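Local coordinates for ABC transporter periplasmic peptide-binding protein (Pseudoalteromonas, PDB 4QFL) that binds dipeptides in the periplasm, here alanyl-phenylalanine, and probably delivers them to a membrane-bound ABC transporter for uptake, at residues 51-56 and 180-185; 65-70 and 436-441; 89-94 and 173-178; 338-343 and 503-508. All coordinates share one frame; numbering follows the deposited sequence.

In the fold
Contacts 1 and 2 lie at the dipeptide pocket, contact 3 lies farther out, and contact 4 stands off from the alanine. Contact 2 touches the bound alanine through Asp-436, hydrogen-bonded to its amine; in contact 1 the Phe-182 side chain comes within about 4 Å of that alanine at nearest atoms. The two contacts meet where Phe-182 CZ lies 3.5 Å from Asp-436 OD1. Helix 174-178 of contact 3 lies behind contact 2, Thr-437 CG2 standing 3.4 Å from Ala-176 O, and also meets contact 1 through Ala-183. Contact 4 is centred 15 Å from contact 2 and joins it through Trp-343, which packs on Pro-440; the Pro-339 side chain stays about 12 Å from the alanine.

Contact 1 (51-56 and 180-185)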
loop_
_atom_site.group_PDB
_atom_site.type_symbol
_atom_site.label_atom_id
_atom_site.label_comp_id
_atom_site.label_asym_id
_atom_site.label_seq_id
_atom_site.Cartn_x
_atom_site.Cartn_y
_atom_site.Cartn_z
ATOM N N SER A 51 4.243 0.890 5.677
ATOM C CA SER A 51 4.914 1.200 6.928
ATOM C C SER A 51 4.815 2.682 7.242
ATOM O O SER A 51 4.587 3.062 8.378
ATOM C CB SER A 51 6.378 0.806 6.826
ATOM O OG SER A 51 6.489 -0.423 6.154
ATOM N N THR A 52 4.991 3.519 6.227
ATOM C CA THR A 52 4.899 4.957 6.409
ATOM C C THR A 52 3.466 5.397 6.593
ATOM O O THR A 52 3.164 6.168 7.494
ATOM C CB THR A 52 5.498 5.709 5.229
ATOM O OG1 THR A 52 6.891 5.406 5.143
ATOM C CG2 THR A 52 5.338 7.208 5.420
ATOM N N ILE A 53 2.580 4.903 5.736
ATOM C CA ILE A 53 1.166 5.273 5.796
ATOM C C ILE A 53 0.513 4.850 7.114
ATOM O O ILE A 53 -0.345 5.558 7.655
ATOM C CB ILE A 53 0.377 4.679 4.602
ATOM C CG1 ILE A 53 0.961 5.178 3.276
ATOM C CG2 ILE A 53 -1.083 5.037 4.704
ATOM C CD1 ILE A 53 1.045 6.690 3.167
ATOM N N ASP A 54 0.924 3.698 7.634
ATOM C CA ASP A 54 0.370 3.202 8.883
ATOM C C ASP A 54 0.634 4.207 9.990
ATOM O O ASP A 54 -0.162 4.328 10.914
ATOM C CB ASP A 54 0.950 1.834 9.252
ATOM C CG ASP A 54 0.202 0.678 8.591
ATOM O OD1 ASP A 54 -0.857 0.923 7.979
ATOM O OD2 ASP A 54 0.661 -0.482 8.693
ATOM N N ILE A 55 1.749 4.930 9.889
ATOM C CA ILE A 55 2.110 5.947 10.885
ATOM C C ILE A 55 1.325 7.252 10.712
ATOM O O ILE A 55 0.738 7.748 11.668
ATOM C CB ILE A 55 3.626 6.273 10.868
ATOM C CG1 ILE A 55 4.442 5.026 11.178
ATOM C CG2 ILE A 55 3.964 7.379 11.864
ATOM C CD1 ILE A 55 5.934 5.209 11.028
ATOM N N ILE A 56 1.297 7.792 9.496
ATOM C CA ILE A 56 0.888 9.181 9.286
ATOM C C ILE A 56 -0.544 9.444 8.803
ATOM O O ILE A 56 -1.133 10.460 9.152
ATOM C CB ILE A 56 1.866 9.909 8.318
ATOM C CG1 ILE A 56 1.772 9.313 6.915
ATOM C CG2 ILE A 56 3.290 9.839 8.842
ATOM C CD1 ILE A 56 2.679 9.995 5.893
ATOM N N THR A 180 -8.411 6.601 -1.000
ATOM C CA THR A 180 -7.224 5.897 -0.521
ATOM C C THR A 180 -6.512 6.738 0.526
ATOM O O THR A 180 -6.753 7.943 0.633
ATOM C CB THR A 180 -6.246 5.534 -1.661
ATOM O OG1 THR A 180 -5.764 6.732 -2.283
ATOM C CG2 THR A 180 -6.931 4.657 -2.697
ATOM N N ASP A 181 -5.648 6.090 1.302
ATOM C CA ASP A 181 -4.855 6.767 2.321
ATOM C C ASP A 181 -3.891 7.808 1.750
ATOM O O ASP A 181 -3.323 8.611 2.493
ATOM C CB ASP A 181 -4.046 5.743 3.118
ATOM C CG ASP A 181 -4.918 4.759 3.866
ATOM O OD1 ASP A 181 -5.775 5.199 4.659
ATOM O OD2 ASP A 181 -4.746 3.544 3.649
ATOM N N PHE A 182 -3.685 7.776 0.439
ATOM C CA PHE A 182 -2.781 8.716 -0.218
ATOM C C PHE A 182 -3.494 10.037 -0.518
ATOM O O PHE A 182 -2.844 11.068 -0.738
ATOM C CB PHE A 182 -2.232 8.102 -1.510
ATOM C CG PHE A 182 -1.807 6.665 -1.358
ATOM C CD1 PHE A 182 -0.694 6.337 -0.598
ATOM C CD2 PHE A 182 -2.529 5.642 -1.954
ATOM C CE1 PHE A 182 -0.318 5.026 -0.445
ATOM C CE2 PHE A 182 -2.143 4.326 -1.803
ATOM C CZ PHE A 182 -1.045 4.023 -1.055
ATOM N N ALA A 183 -4.827 10.000 -0.507
ATOM C CA ALA A 183 -5.640 11.128 -0.951
ATOM C C ALA A 183 -6.028 12.084 0.175
ATOM O O ALA A 183 -7.154 12.589 0.216
ATOM C CB ALA A 183 -6.886 10.608 -1.648
ATOM N N VAL A 184 -5.102 12.346 1.091
ATOM C CA VAL A 184 -5.440 13.188 2.237
ATOM C C VAL A 184 -5.506 14.630 1.813
ATOM O O VAL A 184 -4.981 14.998 0.763
ATOM C CB VAL A 184 -4.427 13.070 3.366
ATOM C CG1 VAL A 184 -4.308 11.618 3.826
ATOM C CG2 VAL A 184 -3.082 13.626 2.938
ATOM N N VAL A 185 -6.149 15.445 2.639
ATOM C CA VAL A 185 -6.233 16.886 2.406
ATOM C C VAL A 185 -5.144 17.676 3.138
ATOM O O VAL A 185 -4.981 17.543 4.357
ATOM C CB VAL A 185 -7.601 17.428 2.842
ATOM C CG1 VAL A 185 -7.639 18.939 2.691
ATOM C CG2 VAL A 185 -8.697 16.776 2.024
#
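Ile-53 projects from helix 50-60 toward the turn at 180-183 and meets Asp-181 and Phe-182. The contact between the segments is apolar. CG2 approaches the CB methylene of Asp-181 to 3.4 Å, while CG1 stands 3.9 Å from Phe-182 CE1, oblique to the ring. This division follows from chi1 of -59°, which sends CG2 opposite the backbone N and leaves CG1 beside it; the Ile-53 side chain crosses Phe-182 at about a right angle, its CD1 4.2 Å from Phe-182 CD1. With an alanine at this position both branches beyond CB would be missing, and the turn would probably lose its apolar seat on the helix, leaving the Phe-182 ring freer to shift near the ligand.

Polar bonding lies to the side. Asp-181 meets Ile-53 mainly through its CB methylene; its OD2 accepts a hydrogen bond from Ala-526 N, and its OD1 has a long, weak ion pair with Arg-63. Ala-183 N closes the type I turn on Thr-180 O at 3.0 Å.

Around these three residues, Tyr-142 of helix 141-145 stacks on Phe-182, Ala-526 packs on Ile-53, and the turn links helix 174-178 to helix 188-196 across from helix 50-60, beside the dipeptide pocket.

Contact 2 (65-70 and 436-441). With ALA (alanine), chain C.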
loop_
_atom_site.group_PDB
_atom_site.type_symbol
_atom_site.label_atom_id
_atom_site.label_comp_id
_atom_site.label_asym_id
_atom_site.label_seq_id
_atom_site.Cartn_x
_atom_site.Cartn_y
_atom_site.Cartn_z
ATOM N N ILE A 65 -13.388 11.376 1.444
ATOM C CA ILE A 65 -14.284 10.256 1.658
ATOM C C ILE A 65 -13.480 9.030 2.043
ATOM O O ILE A 65 -12.248 8.986 1.874
ATOM C CB ILE A 65 -15.058 9.900 0.395
ATOM C CG1 ILE A 65 -14.100 9.769 -0.788
ATOM C CG2 ILE A 65 -16.099 10.938 0.110
ATOM C CD1 ILE A 65 -14.716 9.128 -1.996
ATOM N N SER A 66 -14.187 8.036 2.564
ATOM C CA SER A 66 -13.589 6.740 2.838
ATOM C C SER A 66 -14.483 5.638 2.275
ATOM O O SER A 66 -15.512 5.913 1.669
ATOM C CB SER A 66 -13.361 6.547 4.347
ATOM O OG SER A 66 -14.579 6.622 5.083
ATOM N N ILE A 67 -14.077 4.390 2.465
ATOM C CA ILE A 67 -14.871 3.257 2.024
ATOM C C ILE A 67 -15.239 2.398 3.228
ATOM O O ILE A 67 -14.370 1.942 3.972
ATOM C CB ILE A 67 -14.100 2.418 1.013
ATOM C CG1 ILE A 67 -13.778 3.273 -0.213
ATOM C CG2 ILE A 67 -14.892 1.177 0.633
ATOM C CD1 ILE A 67 -12.810 2.640 -1.192
ATOM N N ASP A 68 -16.530 2.180 3.438
ATOM C CA ASP A 68 -16.935 1.357 4.560
ATOM C C ASP A 68 -16.363 -0.046 4.373
ATOM O O ASP A 68 -16.466 -0.608 3.288
ATOM C CB ASP A 68 -18.452 1.317 4.661
ATOM C CG ASP A 68 -18.915 0.736 5.968
ATOM O OD1 ASP A 68 -18.944 -0.493 6.087
ATOM O OD2 ASP A 68 -19.229 1.507 6.891
ATOM N N PRO A 69 -15.750 -0.613 5.424
ATOM C CA PRO A 69 -15.076 -1.911 5.301
ATOM C C PRO A 69 -16.067 -3.043 5.125
ATOM O O PRO A 69 -15.713 -4.110 4.628
ATOM C CB PRO A 69 -14.373 -2.064 6.644
ATOM C CG PRO A 69 -15.205 -1.301 7.586
ATOM C CD PRO A 69 -15.766 -0.134 6.813
ATOM N N VAL A 70 -17.307 -2.798 5.529
ATOM C CA VAL A 70 -18.330 -3.834 5.510
ATOM C C VAL A 70 -19.291 -3.741 4.331
ATOM O O VAL A 70 -19.630 -4.752 3.729
ATOM C CB VAL A 70 -19.133 -3.842 6.828
ATOM C CG1 VAL A 70 -20.236 -4.890 6.766
ATOM C CG2 VAL A 70 -18.208 -4.102 8.009
ATOM N N ASP A 436 -5.499 -1.131 -1.144
ATOM C CA ASP A 436 -5.895 0.141 -0.542
ATOM C C ASP A 436 -7.414 0.311 -0.558
ATOM O O ASP A 436 -7.979 1.044 0.251
ATOM C CB ASP A 436 -5.241 1.317 -1.280
ATOM C CG ASP A 436 -3.759 1.089 -1.576
ATOM O OD1 ASP A 436 -2.943 1.061 -0.623
ATOM O OD2 ASP A 436 -3.406 0.959 -2.770
ATOM N N THR A 437 -8.071 -0.370 -1.486
ATOM C CA THR A 437 -9.526 -0.318 -1.603
ATOM C C THR A 437 -10.018 -1.693 -2.037
ATOM O O THR A 437 -9.212 -2.555 -2.395
ATOM C CB THR A 437 -9.969 0.712 -2.661
ATOM O OG1 THR A 437 -9.738 0.176 -3.964
ATOM C CG2 THR A 437 -9.195 2.015 -2.512
ATOM N N PRO A 438 -11.336 -1.917 -1.989
ATOM C CA PRO A 438 -11.914 -3.161 -2.505
ATOM C C PRO A 438 -12.274 -3.068 -4.008
ATOM O O PRO A 438 -12.925 -3.962 -4.567
ATOM C CB PRO A 438 -13.156 -3.330 -1.640
ATOM C CG PRO A 438 -13.589 -1.950 -1.385
ATOM C CD PRO A 438 -12.347 -1.102 -1.297
ATOM N N ASP A 439 -11.843 -1.994 -4.664
ATOM C CA ASP A 439 -11.964 -1.928 -6.114
ATOM C C ASP A 439 -10.826 -2.717 -6.750
ATOM O O ASP A 439 -9.660 -2.396 -6.547
ATOM C CB ASP A 439 -11.968 -0.484 -6.619
ATOM C CG ASP A 439 -12.362 -0.395 -8.072
ATOM O OD1 ASP A 439 -11.579 -0.850 -8.913
ATOM O OD2 ASP A 439 -13.462 0.102 -8.380
ATOM N N PRO A 440 -11.167 -3.757 -7.532
ATOM C CA PRO A 440 -10.201 -4.680 -8.153
ATOM C C PRO A 440 -9.115 -3.988 -8.983
ATOM O O PRO A 440 -8.025 -4.526 -9.151
ATOM C CB PRO A 440 -11.081 -5.558 -9.059
ATOM C CG PRO A 440 -12.430 -5.501 -8.434
ATOM C CD PRO A 440 -12.555 -4.106 -7.880
ATOM N N ASP A 441 -9.399 -2.809 -9.504
ATOM C CA ASP A 441 -8.389 -2.104 -10.272
ATOM C C ASP A 441 -7.150 -1.855 -9.423
ATOM O O ASP A 441 -6.049 -1.668 -9.948
ATOM C CB ASP A 441 -8.917 -0.770 -10.785
ATOM C CG ASP A 441 -7.831 0.057 -11.423
ATOM O OD1 ASP A 441 -7.481 -0.250 -12.581
ATOM O OD2 ASP A 441 -7.313 0.989 -10.763
HETATM N N ALA C . -0.798 -0.736 -1.037
HETATM C CA ALA C . 0.459 -0.334 -0.411
HETATM C C ALA C . 1.379 -1.538 -0.220
HETATM O O ALA C . 0.911 -2.663 -0.050
HETATM C CB ALA C . 0.192 0.359 0.928
#
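Ile-67, at the end of short strand 65-67, drives both its branches into the Thr-437/Pro-438 corner of the loop after strand 428-434. This is the tight part. CD1 sits 3.7 Å from Thr-437 CB and 3.8 Å from Pro-438 CD, while CG2 lies 3.9 Å from Pro-438 CG, so one side chain touches both residues. The Thr-437 methyl, 3.9 Å from the same CD1, turns to the isoleucine because chi1 of 75° swings OG1 between the backbone N and the carbonyl carbon, where it accepts from Asp-439 N at 3.1 Å in an ST turn. If an alanine stood in for Ile-67, a gap would probably open beside Pro-438 and the loop would lose its apolar backing from this strand. Phe-524 and Phe-74 also pack on Ile-67.

The other side is looser. Pro-438 is partly exposed, and past Ile-67 the chain runs out to Pro-69 and Val-70 at the surface, folded by an Asx turn from Val-70 N to Asp-68 OD1. A second Asx turn shapes the far end of the loop: Asp-441 N reaches the anti lone pair of Asp-439 OD1 at 3.0 Å, an oxygen that also pairs with Arg-483.

At the loop's start, Asp-436 OD1 receives the amine of the bound alanine at 2.8 Å, and Ala-434 O takes a second hydrogen bond from the ligand. A buried carboxylate placed against that amine probably selects peptides with a free, protonated N-terminus.

Contact 3 (89-94 and 173-178); sequences KSVTFT and SFLANM
Val-91 and Phe-93, two residues apart on strand 90-95, face Phe-174 and Leu-175 at the start of helix 174-178. Val-91 forks between them. Its CG2 lies 3.8 Å from Phe-174 CE2, oblique to that ring, and its CG1 reaches Leu-175 CD2 at 4.1 Å. The same leucine methyl goes on to Phe-93 CZ at 3.6 Å, so it bridges the valine and the phenylalanine. Phe-174 points toward the strand, its ring set opposite the backbone N (chi1 177°). No polar atom takes part, and all four touching residues are buried.

The helix crosses over the strand at -39°, with the axes of the short segments 11.6 Å apart, a spacing filled by these side chains. The strand belongs to a four-stranded antiparallel sheet, 79-84, 90-95, 162-167 and 152-159 in order across it. This sheet probably corresponds to the additional domain that dipeptide- and oligopeptide-binding proteins of this family carry beside the two lobes of the periplasmic binding fold.

In the next shell, Met-178 lays CG 3.6 Å above the plane of the Phe-174 ring, toward its rim, one helical turn on and joined to it by the bond from Met-178 N to Phe-174 O. Phe-165 meets the Phe-93 ring with planes at about 75°, and Trp-82 of strand 79-84 touches both Phe-93 and Leu-175. Backbone bonds to Phe-165 and Val-163 fix Val-91 and Phe-93 in the sheet, while on the helix Asn-177 OD1 is hydrogen-bonded to the hydroxyl of Tyr-142.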
loop_
_atom_site.group_PDB
_atom_site.type_symbol
_atom_site.label_atom_id
_atom_site.label_comp_id
_atom_site.label_asym_id
_atom_site.label_seq_id
_atom_site.Cartn_x
_atom_site.Cartn_y
_atom_site.Cartn_z
ATOM N N LYS A 89 -17.458 12.503 -16.166
ATOM C CA LYS A 89 -16.292 13.359 -16.354
ATOM C C LYS A 89 -16.276 14.560 -15.417
ATOM O O LYS A 89 -15.357 15.369 -15.453
ATOM C CB LYS A 89 -16.205 13.823 -17.804
ATOM C CG LYS A 89 -16.242 12.691 -18.800
ATOM C CD LYS A 89 -16.006 13.191 -20.212
ATOM C CE LYS A 89 -14.551 13.552 -20.430
ATOM N NZ LYS A 89 -14.294 13.955 -21.837
ATOM N N SER A 90 -17.301 14.679 -14.589
ATOM C CA SER A 90 -17.341 15.727 -13.577
ATOM C C SER A 90 -17.784 15.141 -12.246
ATOM O O SER A 90 -18.829 14.497 -12.160
ATOM C CB SER A 90 -18.291 16.858 -13.988
ATOM O OG SER A 90 -17.867 17.466 -15.198
ATOM N N VAL A 91 -16.979 15.355 -11.213
ATOM C CA VAL A 91 -17.331 14.909 -9.878
ATOM C C VAL A 91 -17.327 16.120 -8.951
ATOM O O VAL A 91 -16.317 16.802 -8.794
ATOM C CB VAL A 91 -16.366 13.812 -9.351
ATOM C CG1 VAL A 91 -16.931 13.151 -8.092
ATOM C CG2 VAL A 91 -16.091 12.769 -10.429
ATOM N N THR A 92 -18.478 16.389 -8.353
ATOM C CA THR A 92 -18.648 17.519 -7.466
ATOM C C THR A 92 -18.598 17.037 -6.030
ATOM O O THR A 92 -19.323 16.118 -5.645
ATOM C CB THR A 92 -20.000 18.194 -7.729
ATOM O OG1 THR A 92 -20.037 18.670 -9.078
ATOM C CG2 THR A 92 -20.225 19.357 -6.782
ATOM N N PHE A 93 -17.729 17.646 -5.240
ATOM C CA PHE A 93 -17.686 17.389 -3.805
ATOM C C PHE A 93 -18.194 18.601 -3.038
ATOM O O PHE A 93 -17.722 19.713 -3.254
ATOM C CB PHE A 93 -16.245 17.105 -3.350
ATOM C CG PHE A 93 -15.675 15.818 -3.875
ATOM C CD1 PHE A 93 -15.836 14.633 -3.169
ATOM C CD2 PHE A 93 -14.964 15.794 -5.058
ATOM C CE1 PHE A 93 -15.311 13.452 -3.644
ATOM C CE2 PHE A 93 -14.435 14.612 -5.539
ATOM C CZ PHE A 93 -14.608 13.439 -4.828
ATOM N N THR A 94 -19.149 18.385 -2.142
ATOM C CA THR A 94 -19.539 19.409 -1.179
ATOM C C THR A 94 -18.703 19.188 0.066
ATOM O O THR A 94 -18.539 18.054 0.502
ATOM C CB THR A 94 -21.032 19.309 -0.774
ATOM O OG1 THR A 94 -21.849 19.184 -1.940
ATOM C CG2 THR A 94 -21.454 20.539 0.008
ATOM N N SER A 173 -12.902 3.862 -11.369
ATOM C CA SER A 173 -12.152 3.642 -10.135
ATOM C C SER A 173 -11.878 4.951 -9.438
ATOM O O SER A 173 -11.246 4.978 -8.390
ATOM C CB SER A 173 -10.825 2.947 -10.434
ATOM O OG SER A 173 -10.054 3.725 -11.336
ATOM N N PHE A 174 -12.358 6.045 -10.007
ATOM C CA PHE A 174 -11.919 7.360 -9.551
ATOM C C PHE A 174 -12.197 7.656 -8.064
ATOM O O PHE A 174 -11.282 7.961 -7.300
ATOM C CB PHE A 174 -12.501 8.453 -10.441
ATOM C CG PHE A 174 -12.147 9.824 -9.995
ATOM C CD1 PHE A 174 -10.902 10.344 -10.278
ATOM C CD2 PHE A 174 -13.049 10.583 -9.260
ATOM C CE1 PHE A 174 -10.562 11.613 -9.849
ATOM C CE2 PHE A 174 -12.717 11.839 -8.827
ATOM C CZ PHE A 174 -11.474 12.360 -9.121
ATOM N N LEU A 175 -13.454 7.570 -7.646
ATOM C CA LEU A 175 -13.759 7.774 -6.230
ATOM C C LEU A 175 -12.964 6.820 -5.329
ATOM O O LEU A 175 -12.513 7.213 -4.258
ATOM C CB LEU A 175 -15.258 7.634 -5.948
ATOM C CG LEU A 175 -16.125 8.851 -6.268
ATOM C CD1 LEU A 175 -17.502 8.648 -5.707
ATOM C CD2 LEU A 175 -15.506 10.095 -5.680
ATOM N N ALA A 176 -12.799 5.568 -5.755
ATOM C CA ALA A 176 -12.033 4.604 -4.953
ATOM C C ALA A 176 -10.644 5.163 -4.711
ATOM O O ALA A 176 -10.139 5.142 -3.591
ATOM C CB ALA A 176 -11.962 3.244 -5.640
ATOM N N ASN A 177 -10.039 5.690 -5.764
ATOM C CA ASN A 177 -8.720 6.301 -5.647
ATOM C C ASN A 177 -8.716 7.548 -4.767
ATOM O O ASN A 177 -7.736 7.818 -4.084
ATOM C CB ASN A 177 -8.137 6.607 -7.025
ATOM C CG ASN A 177 -7.792 5.363 -7.793
ATOM O OD1 ASN A 177 -7.301 4.389 -7.235
ATOM N ND2 ASN A 177 -8.050 5.384 -9.083
ATOM N N MET A 178 -9.813 8.300 -4.772
ATOM C CA MET A 178 -9.937 9.464 -3.894
ATOM C C MET A 178 -10.203 9.083 -2.430
ATOM O O MET A 178 -10.137 9.931 -1.534
ATOM C CB MET A 178 -11.018 10.435 -4.397
ATOM C CG MET A 178 -10.743 11.028 -5.771
ATOM S SD MET A 178 -9.246 12.023 -5.796
ATOM C CE MET A 178 -9.717 13.330 -4.665
#

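Contact 4 (338-343 and 503-508); sequences LPPTSW and IAHGMR
A type I beta turn from Pro-339 to Ser-342, in the loop after strand 332-333, places two consecutive prolines on the imidazole of His-505, the last residue of strand segment 503-505. The contact is CH-pi. Pro-339 CA lies 3.5 Å from the centroid of the His-505 ring, 22° off its normal, and Pro-340 CD covers the same face less closely, 4.1 Å from the centroid and 28° off the normal. Both carbons sit next to a proline nitrogen, which should make their hydrogens slightly positive and suited to a ring face. The CB of Pro-339 lies over the rim of the same face. His-505 leans toward the turn with its ring beside its own backbone N, chi1 -49°.

The turn is closed by Ser-342 N bonding to Pro-339 O at 3.0 Å. On the strand side, His-505 is tied by its backbone to Leu-332, and a classic beta bulge forms just before it, where Ile-503 and Ala-504 both face Gly-293. Asn-291 and Ile-292 of strand 291-297 also touch the histidine. A glycerol, probably from the crystallisation liquor, is hydrogen-bonded to Gly-506 O.

Phe-443 packs on Leu-338 and Pro-339 from another loop. The whole is a proline-on-aromatic CH-pi contact that joins a partly exposed type I turn to the bulged strand 500-513.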
loop_
_atom_site.group_PDB
_atom_site.type_symbol
_atom_site.label_atom_id
_atom_site.label_comp_id
_atom_site.label_asym_id
_atom_site.label_seq_id
_atom_site.Cartn_x
_atom_site.Cartn_y
_atom_site.Cartn_z
ATOM N N LEU A 338 -5.627 -12.055 -7.698
ATOM C CA LEU A 338 -6.656 -11.524 -6.816
ATOM C C LEU A 338 -6.964 -12.503 -5.699
ATOM O O LEU A 338 -7.087 -13.699 -5.950
ATOM C CB LEU A 338 -7.947 -11.240 -7.601
ATOM C CG LEU A 338 -7.886 -10.119 -8.638
ATOM C CD1 LEU A 338 -9.263 -9.849 -9.274
ATOM C CD2 LEU A 338 -7.308 -8.861 -8.014
ATOM N N PRO A 339 -7.098 -11.996 -4.461
ATOM C CA PRO A 339 -7.530 -12.837 -3.337
ATOM C C PRO A 339 -8.971 -13.270 -3.568
ATOM O O PRO A 339 -9.695 -12.570 -4.273
ATOM C CB PRO A 339 -7.429 -11.894 -2.136
ATOM C CG PRO A 339 -7.526 -10.516 -2.716
ATOM C CD PRO A 339 -6.855 -10.600 -4.052
ATOM N N PRO A 340 -9.380 -14.415 -3.001
ATOM C CA PRO A 340 -10.709 -14.970 -3.268
ATOM C C PRO A 340 -11.830 -14.093 -2.750
ATOM O O PRO A 340 -12.974 -14.326 -3.126
ATOM C CB PRO A 340 -10.691 -16.312 -2.522
ATOM C CG PRO A 340 -9.646 -16.154 -1.482
ATOM C CD PRO A 340 -8.593 -15.283 -2.113
ATOM N N THR A 341 -11.505 -13.097 -1.923
ATOM C CA THR A 341 -12.506 -12.165 -1.411
ATOM C C THR A 341 -12.715 -10.944 -2.305
ATOM O O THR A 341 -13.601 -10.132 -2.053
ATOM C CB THR A 341 -12.172 -11.689 0.016
ATOM O OG1 THR A 341 -10.784 -11.356 0.100
ATOM C CG2 THR A 341 -12.493 -12.778 1.041
ATOM N N SER A 342 -11.904 -10.819 -3.352
ATOM C CA SER A 342 -12.099 -9.768 -4.343
ATOM C C SER A 342 -13.319 -10.107 -5.198
ATOM O O SER A 342 -13.496 -11.261 -5.603
ATOM C CB SER A 342 -10.858 -9.629 -5.227
ATOM O OG SER A 342 -11.088 -8.746 -6.305
ATOM N N TRP A 343 -14.167 -9.120 -5.477
ATOM C CA TRP A 343 -15.362 -9.438 -6.250
ATOM C C TRP A 343 -15.054 -9.882 -7.671
ATOM O O TRP A 343 -15.877 -10.529 -8.321
ATOM C CB TRP A 343 -16.423 -8.333 -6.208
ATOM C CG TRP A 343 -16.093 -6.949 -6.734
ATOM C CD1 TRP A 343 -15.925 -5.827 -5.987
ATOM C CD2 TRP A 343 -16.001 -6.528 -8.112
ATOM N NE1 TRP A 343 -15.701 -4.742 -6.797
ATOM C CE2 TRP A 343 -15.738 -5.142 -8.107
ATOM C CE3 TRP A 343 -16.093 -7.189 -9.340
ATOM C CZ2 TRP A 343 -15.569 -4.399 -9.285
ATOM C CZ3 TRP A 343 -15.917 -6.452 -10.513
ATOM C CH2 TRP A 343 -15.658 -5.075 -10.475
ATOM N N ILE A 503 1.565 -16.192 -5.066
ATOM C CA ILE A 503 1.897 -17.293 -4.181
ATOM C C ILE A 503 0.792 -17.544 -3.174
ATOM O O ILE A 503 0.231 -18.630 -3.144
ATOM C CB ILE A 503 3.233 -17.077 -3.476
ATOM C CG1 ILE A 503 4.363 -17.187 -4.504
ATOM C CG2 ILE A 503 3.418 -18.103 -2.378
ATOM C CD1 ILE A 503 5.479 -16.222 -4.271
ATOM N N ALA A 504 0.455 -16.532 -2.384
ATOM C CA ALA A 504 -0.488 -16.713 -1.292
ATOM C C ALA A 504 -1.129 -15.405 -0.852
ATOM O O ALA A 504 -0.700 -14.323 -1.230
ATOM C CB ALA A 504 0.207 -17.356 -0.121
ATOM N N HIS A 505 -2.157 -15.519 -0.028
ATOM C CA HIS A 505 -2.774 -14.362 0.586
ATOM C C HIS A 505 -2.704 -14.546 2.094
ATOM O O HIS A 505 -3.127 -15.583 2.608
ATOM C CB HIS A 505 -4.223 -14.239 0.123
ATOM C CG HIS A 505 -4.391 -14.354 -1.362
ATOM N ND1 HIS A 505 -4.808 -15.512 -1.977
ATOM C CD2 HIS A 505 -4.193 -13.453 -2.351
ATOM C CE1 HIS A 505 -4.866 -15.319 -3.284
ATOM N NE2 HIS A 505 -4.495 -14.078 -3.535
ATOM N N GLY A 506 -2.160 -13.550 2.801
ATOM C CA GLY A 506 -1.995 -13.645 4.244
ATOM C C GLY A 506 -3.191 -13.162 5.058
ATOM O O GLY A 506 -4.108 -12.518 4.534
ATOM N N MET A 507 -3.185 -13.508 6.349
ATOM C CA MET A 507 -4.117 -12.937 7.326
ATOM C C MET A 507 -3.484 -11.679 7.906
ATOM O O MET A 507 -2.259 -11.580 8.010
ATOM C CB MET A 507 -4.413 -13.935 8.455
ATOM C CG MET A 507 -5.220 -15.150 8.026
ATOM S SD MET A 507 -6.877 -14.670 7.534
ATOM C CE MET A 507 -7.418 -13.889 9.034
ATOM N N ARG A 508 -4.316 -10.709 8.263
ATOM C CA ARG A 508 -3.825 -9.487 8.880
ATOM C C ARG A 508 -3.793 -9.631 10.407
ATOM O O ARG A 508 -4.837 -9.741 11.036
ATOM C CB ARG A 508 -4.708 -8.315 8.463
ATOM C CG ARG A 508 -4.151 -6.965 8.829
ATOM C CD ARG A 508 -5.002 -5.836 8.283
ATOM N NE ARG A 508 -4.262 -4.583 8.324
ATOM C CZ ARG A 508 -4.617 -3.491 7.664
ATOM N NH1 ARG A 508 -5.718 -3.499 6.929
ATOM N NH2 ARG A 508 -3.874 -2.399 7.739
#